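Local coordinates for triacylglycerol lipase (PDB 5AH1), which hydrolyses carboxylic esters such as triacylglycerols and synthetic polyesters, and carries a bound zinc ion in an alpha/beta-hydrolase fold, at residues S126-R131 with T305-T310; N295-N298 with D302-T305. All blocks are in the same frame, centred on the assembly; numbering follows the deposited sequence. Where two conformers were deposited one is given.

Interaction 1: S126-R131 with T305-T310. With ZN (zinc ion), chain B.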
loop_
_atom_site.group_PDB
_atom_site.type_symbol
_atom_site.label_atom_id
_atom_site.label_comp_id
_atom_site.label_asym_id
_atom_site.label_seq_id
_atom_site.Cartn_x
_atom_site.Cartn_y
_atom_site.Cartn_z
ATOM N N SER A 126 -1.360 3.158 -10.606
ATOM C CA SER A 126 -1.702 2.041 -11.472
ATOM C C SER A 126 -2.465 0.942 -10.731
ATOM O O SER A 126 -2.566 0.946 -9.501
ATOM C CB SER A 126 -0.450 1.500 -12.147
ATOM O OG SER A 126 0.112 2.515 -12.969
ATOM N N SER A 127 -2.998 -0.020 -11.482
ATOM C CA SER A 127 -3.729 -1.121 -10.881
ATOM C C SER A 127 -2.802 -2.025 -10.065
ATOM O O SER A 127 -1.590 -2.016 -10.221
ATOM C CB SER A 127 -4.383 -1.963 -11.955
ATOM O OG SER A 127 -3.385 -2.588 -12.741
ATOM N N ASN A 128 -3.396 -2.834 -9.199
ATOM C CA ASN A 128 -2.620 -3.810 -8.439
ATOM C C ASN A 128 -1.956 -4.846 -9.349
ATOM O O ASN A 128 -0.834 -5.270 -9.080
ATOM C CB ASN A 128 -3.507 -4.476 -7.386
ATOM C CG ASN A 128 -3.653 -3.618 -6.155
ATOM O OD1 ASN A 128 -2.643 -3.250 -5.541
ATOM N ND2 ASN A 128 -4.881 -3.323 -5.755
ATOM N N TRP A 129 -2.629 -5.265 -10.412
ATOM C CA TRP A 129 -1.983 -6.153 -11.375
ATOM C C TRP A 129 -0.726 -5.489 -11.943
ATOM O O TRP A 129 0.373 -6.069 -11.952
ATOM C CB TRP A 129 -2.939 -6.480 -12.511
ATOM C CG TRP A 129 -2.326 -7.308 -13.617
ATOM C CD1 TRP A 129 -1.520 -6.856 -14.643
ATOM C CD2 TRP A 129 -2.473 -8.726 -13.828
ATOM N NE1 TRP A 129 -1.170 -7.899 -15.457
ATOM C CE2 TRP A 129 -1.743 -9.052 -14.986
ATOM C CE3 TRP A 129 -3.146 -9.756 -13.140
ATOM C CZ2 TRP A 129 -1.705 -10.347 -15.502
ATOM C CZ3 TRP A 129 -3.093 -11.030 -13.648
ATOM C CH2 TRP A 129 -2.371 -11.321 -14.806
ATOM N N ASP A 130 -0.876 -4.254 -12.423
ATOM C CA ASP A 130 0.253 -3.582 -13.054
ATOM C C ASP A 130 1.380 -3.401 -12.031
ATOM O O ASP A 130 2.550 -3.630 -12.331
ATOM C CB ASP A 130 -0.148 -2.223 -13.635
ATOM C CG ASP A 130 -1.076 -2.314 -14.872
ATOM O OD1 ASP A 130 -1.522 -3.425 -15.267
ATOM O OD2 ASP A 130 -1.342 -1.237 -15.462
ATOM N N ARG A 131 1.017 -2.973 -10.830
ATOM C CA ARG A 131 1.992 -2.800 -9.758
ATOM C C ARG A 131 2.697 -4.094 -9.367
ATOM O O ARG A 131 3.873 -4.077 -9.051
ATOM C CB ARG A 131 1.316 -2.134 -8.566
ATOM C CG ARG A 131 0.964 -0.646 -8.843
ATOM C CD ARG A 131 -0.008 -0.092 -7.824
ATOM N NE ARG A 131 0.326 -0.419 -6.435
ATOM C CZ ARG A 131 0.739 0.447 -5.512
ATOM N NH1 ARG A 131 1.068 1.706 -5.809
ATOM N NH2 ARG A 131 0.893 0.014 -4.272
ATOM N N THR A 305 -7.782 3.728 -8.743
ATOM C CA THR A 305 -9.016 4.227 -8.156
ATOM C C THR A 305 -10.118 3.159 -8.166
ATOM O O THR A 305 -10.897 3.059 -7.209
ATOM C CB THR A 305 -9.441 5.555 -8.838
ATOM O OG1 THR A 305 -9.245 5.463 -10.247
ATOM C CG2 THR A 305 -8.579 6.682 -8.325
ATOM N N TYR A 306 -10.157 2.324 -9.202
ATOM C CA TYR A 306 -11.083 1.196 -9.224
ATOM C C TYR A 306 -10.662 0.127 -8.215
ATOM O O TYR A 306 -11.474 -0.372 -7.428
ATOM C CB TYR A 306 -11.195 0.583 -10.618
ATOM C CG TYR A 306 -12.030 -0.673 -10.594
ATOM C CD1 TYR A 306 -13.415 -0.617 -10.602
ATOM C CD2 TYR A 306 -11.434 -1.924 -10.508
ATOM C CE1 TYR A 306 -14.179 -1.763 -10.552
ATOM C CE2 TYR A 306 -12.185 -3.065 -10.445
ATOM C CZ TYR A 306 -13.551 -2.995 -10.473
ATOM O OH TYR A 306 -14.290 -4.157 -10.400
ATOM N N ASP A 307 -9.385 -0.234 -8.231
ATOM C CA ASP A 307 -8.881 -1.303 -7.371
ATOM C C ASP A 307 -8.983 -0.971 -5.877
ATOM O O ASP A 307 -9.015 -1.878 -5.035
ATOM C CB ASP A 307 -7.435 -1.628 -7.762
ATOM C CG ASP A 307 -7.330 -2.698 -8.858
ATOM O OD1 ASP A 307 -8.382 -3.159 -9.365
ATOM O OD2 ASP A 307 -6.178 -3.068 -9.195
ATOM N N LEU A 308 -8.998 0.320 -5.556
ATOM C CA LEU A 308 -9.177 0.822 -4.195
ATOM C C LEU A 308 -10.613 0.848 -3.721
ATOM O O LEU A 308 -10.853 0.907 -2.517
ATOM C CB LEU A 308 -8.598 2.229 -4.066
ATOM C CG LEU A 308 -7.069 2.307 -4.149
ATOM C CD1 LEU A 308 -6.618 3.742 -4.326
ATOM C CD2 LEU A 308 -6.400 1.695 -2.916
ATOM N N SER A 309 -11.558 0.857 -4.662
ATOM C CA SER A 309 -12.969 0.897 -4.299
ATOM C C SER A 309 -13.377 -0.432 -3.679
ATOM O O SER A 309 -12.706 -1.453 -3.877
ATOM C CB SER A 309 -13.842 1.183 -5.523
ATOM O OG SER A 309 -13.922 0.081 -6.412
ATOM N N THR A 310 -14.483 -0.457 -2.944
ATOM C CA THR A 310 -14.893 -1.712 -2.323
ATOM C C THR A 310 -15.266 -2.755 -3.381
ATOM O O THR A 310 -14.929 -3.928 -3.228
ATOM C CB THR A 310 -16.011 -1.500 -1.295
ATOM O OG1 THR A 310 -17.158 -0.919 -1.917
ATOM C CG2 THR A 310 -15.511 -0.591 -0.151
HETATM ZN ZN ZN B . -2.781 -3.161 -16.716
HETATM O O HOH W 1 -7.697 -4.223 -6.242
HETATM O O HOH W 2 -5.509 -5.128 -10.744
#

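Interaction 2: N295-N298 with D302-T305. With ZN (zinc ion), chain B.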
loop_
_atom_site.group_PDB
_atom_site.type_symbol
_atom_site.label_atom_id
_atom_site.label_comp_id
_atom_site.label_asym_id
_atom_site.label_seq_id
_atom_site.Cartn_x
_atom_site.Cartn_y
_atom_site.Cartn_z
ATOM N N ASN A 295 -8.814 10.462 -19.977
ATOM C CA ASN A 295 -9.986 9.604 -19.924
ATOM C C ASN A 295 -9.787 8.372 -19.049
ATOM O O ASN A 295 -10.742 7.664 -18.743
ATOM C CB ASN A 295 -10.417 9.169 -21.338
ATOM C CG ASN A 295 -9.383 8.300 -22.032
ATOM O OD1 ASN A 295 -8.182 8.496 -21.857
ATOM N ND2 ASN A 295 -9.845 7.326 -22.819
ATOM N N ILE A 296 -8.548 8.103 -18.670
ATOM C CA ILE A 296 -8.238 6.896 -17.925
ATOM C C ILE A 296 -9.070 6.755 -16.637
ATOM O O ILE A 296 -9.456 5.651 -16.252
ATOM C CB ILE A 296 -6.715 6.830 -17.639
ATOM C CG1 ILE A 296 -6.311 5.415 -17.286
ATOM C CG2 ILE A 296 -6.295 7.821 -16.558
ATOM C CD1 ILE A 296 -4.812 5.242 -17.227
ATOM N N TRP A 297 -9.374 7.877 -16.002
ATOM C CA TRP A 297 -9.995 7.866 -14.683
ATOM C C TRP A 297 -11.438 7.399 -14.668
ATOM O O TRP A 297 -11.942 7.063 -13.599
ATOM C CB TRP A 297 -9.860 9.235 -14.013
ATOM C CG TRP A 297 -8.428 9.643 -13.968
ATOM C CD1 TRP A 297 -7.848 10.656 -14.661
ATOM C CD2 TRP A 297 -7.385 8.994 -13.249
ATOM N NE1 TRP A 297 -6.508 10.696 -14.407
ATOM C CE2 TRP A 297 -6.194 9.688 -13.536
ATOM C CE3 TRP A 297 -7.346 7.904 -12.377
ATOM C CZ2 TRP A 297 -4.973 9.322 -12.990
ATOM C CZ3 TRP A 297 -6.147 7.545 -11.834
ATOM C CH2 TRP A 297 -4.966 8.249 -12.141
ATOM N N ASN A 298 -12.120 7.398 -15.815
ATOM C CA ASN A 298 -13.477 6.869 -15.867
ATOM C C ASN A 298 -13.700 5.871 -16.989
ATOM O O ASN A 298 -14.855 5.577 -17.309
ATOM C CB ASN A 298 -14.511 8.011 -15.923
ATOM C CG ASN A 298 -14.457 8.793 -17.205
ATOM O OD1 ASN A 298 -13.563 8.592 -18.037
ATOM N ND2 ASN A 298 -15.433 9.694 -17.390
ATOM N N ASP A 302 -8.730 -0.973 -15.004
ATOM C CA ASP A 302 -7.311 -1.271 -14.758
ATOM C C ASP A 302 -6.528 -0.062 -14.246
ATOM O O ASP A 302 -5.552 0.366 -14.871
ATOM C CB ASP A 302 -6.699 -1.807 -16.057
ATOM C CG ASP A 302 -5.295 -2.364 -15.886
ATOM O OD1 ASP A 302 -5.013 -3.026 -14.856
ATOM O OD2 ASP A 302 -4.480 -2.166 -16.816
ATOM N N ILE A 303 -6.961 0.490 -13.116
ATOM C CA ILE A 303 -6.373 1.712 -12.561
ATOM C C ILE A 303 -6.572 1.704 -11.034
ATOM O O ILE A 303 -7.459 1.019 -10.542
ATOM C CB ILE A 303 -6.999 2.950 -13.278
ATOM C CG1 ILE A 303 -6.148 4.204 -13.082
ATOM C CG2 ILE A 303 -8.448 3.124 -12.867
ATOM C CD1 ILE A 303 -4.799 4.159 -13.792
ATOM N N ALA A 304 -5.753 2.445 -10.292
ATOM C CA ALA A 304 -5.792 2.319 -8.837
ATOM C C ALA A 304 -7.138 2.697 -8.219
ATOM O O ALA A 304 -7.568 2.078 -7.256
ATOM C CB ALA A 304 -4.684 3.144 -8.187
ATOM N N THR A 305 -7.782 3.728 -8.743
ATOM C CA THR A 305 -9.016 4.227 -8.156
ATOM C C THR A 305 -10.118 3.159 -8.166
ATOM O O THR A 305 -10.897 3.059 -7.209
ATOM C CB THR A 305 -9.441 5.555 -8.838
ATOM O OG1 THR A 305 -9.245 5.463 -10.247
ATOM C CG2 THR A 305 -8.579 6.682 -8.325
HETATM ZN ZN ZN B . -2.781 -3.161 -16.716
HETATM O O HOH W 3 -11.424 4.920 -11.607
#

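Interaction 1: S126-R131 with T305-T310
Asp307 reaches across to the start of helix 128-140, where its OD2 accepts the backbone N-H of Asn128. The Asn128 N to Asp307 OD2 distance is 2.8 Å and the N-H...O angle 163°, so the bond is short and nearly straight, with the donor arriving almost along the C-O axis. Asp307 OD2 receives a second donor, water 2, at 2.7 Å. This water in turn accepts from Trp129 N at 2.9 Å, so one carboxylate oxygen serves the next amide of the helix indirectly. Ser127 CB packs 3.5 Å from Asp307 OD2. The side chains of Asn128 and Asp307 point opposite ways alongside each other, with the Asn128 amide and the Asp307 carboxylate nearly parallel (planes 10° apart). Water 1 adds a further bridge, accepting from Asn128 ND2 at 3.0 Å and donating to Asp307 O at 2.9 Å. Such a carboxylate at a helix N terminus probably gains from the helix dipole. The end it meets is the start of the helix in the connection between strands 117-120 and 176-181 of the parallel alpha/beta-hydrolase sheet. Ser127 is the N-cap: a chi1 of 66° sets OG between the backbone N and the carbonyl carbon, from where it accepts Asp130 N at 3.0 Å. Direct, water-mediated and capping bonds therefore take up three successive amides. One shell further out, Ser127 OG also hydrogen-bonds Asp302, while Asn128 OD1 pairs with Thr187 on helix 183-197, whose first turn is part of a probable nucleophile elbow (GxSxG). Asp130 binds the zinc ion through OD1 at 1.9 Å, with His150, His156 and Asp302 completing the site and Gln273 holding Asp130 OD2.

Interaction 2: N295-N298 with D302-T305
Ile296 and Ile303 meet through the ends of their side chains, CD1 of Ile296 standing 3.6 Å from CD1 of Ile303. Ile296 is stretched out, with CG1 anti to the backbone N (chi1 -161°) and chi2 at 170°, and this extended shape carries its terminal methyl to Ile303. The two branched chains cross obliquely, and Ile296 CG1 also stays within 4.0 Å of Ile303 CD1. The other branch of Ile296 serves its own segment: CG2 sits 3.5 Å above one face of the Trp297 ring, offset toward the rim. Beyond the segments, Trp274 touches both Ile296 and Asp302. The contact lies in the long excursion between strands 221-227 and 327-331 of the alpha/beta-hydrolase sheet, where the chain leaves the short, weakly bonded helix 296-299 and turns back so that the start of helix 304-308 packs against it. Next along, the side chains of Trp297 and Ile303 cross at about a right angle, CZ3 of Trp297 lying 3.6 Å from CG1 of Ile303. Thr305 approaches the ring differently: its OG1 comes in plane at the edge, 3.8 Å from Trp297 CE3. A chi1 of 42° places that hydroxyl between the backbone N and the carbonyl carbon of Thr305, where Thr305 OG1 also meets water 3 at 2.6 Å. The water donates to Trp297 O at 3.0 Å, joining the two segments by a polar route alongside the apolar one. The indole is fixed elsewhere as well, since NE1 bonds to Val291 O, and helix 242-257 brings Ala242 and Ile246 against both Trp297 and Thr305. Immediately before Ile303, Asp302 OD2 binds the zinc ion at 2.0 Å.

Overall arrangement
From the N terminus, the chain leaves edge strand 117-120, enters segment 126-131, then passes through strands 176-181 and 221-227 before returning at 305-310, where interaction 1 closes a long loop with 173 residues between its segments. Interaction 2 closes a much shorter one near the end of that long loop, with three residues between 295-298 and 302-305. The short loop lies almost wholly within the long one in sequence, and the two share Thr305 and helix 304-308. Their centres are about 8 Å apart, with Ser126 O packing on Ala304 CB at 3.3 Å. Zinc, bound from one segment of each contact, ties helix 128-140 to the excursion preceding strand 327-331.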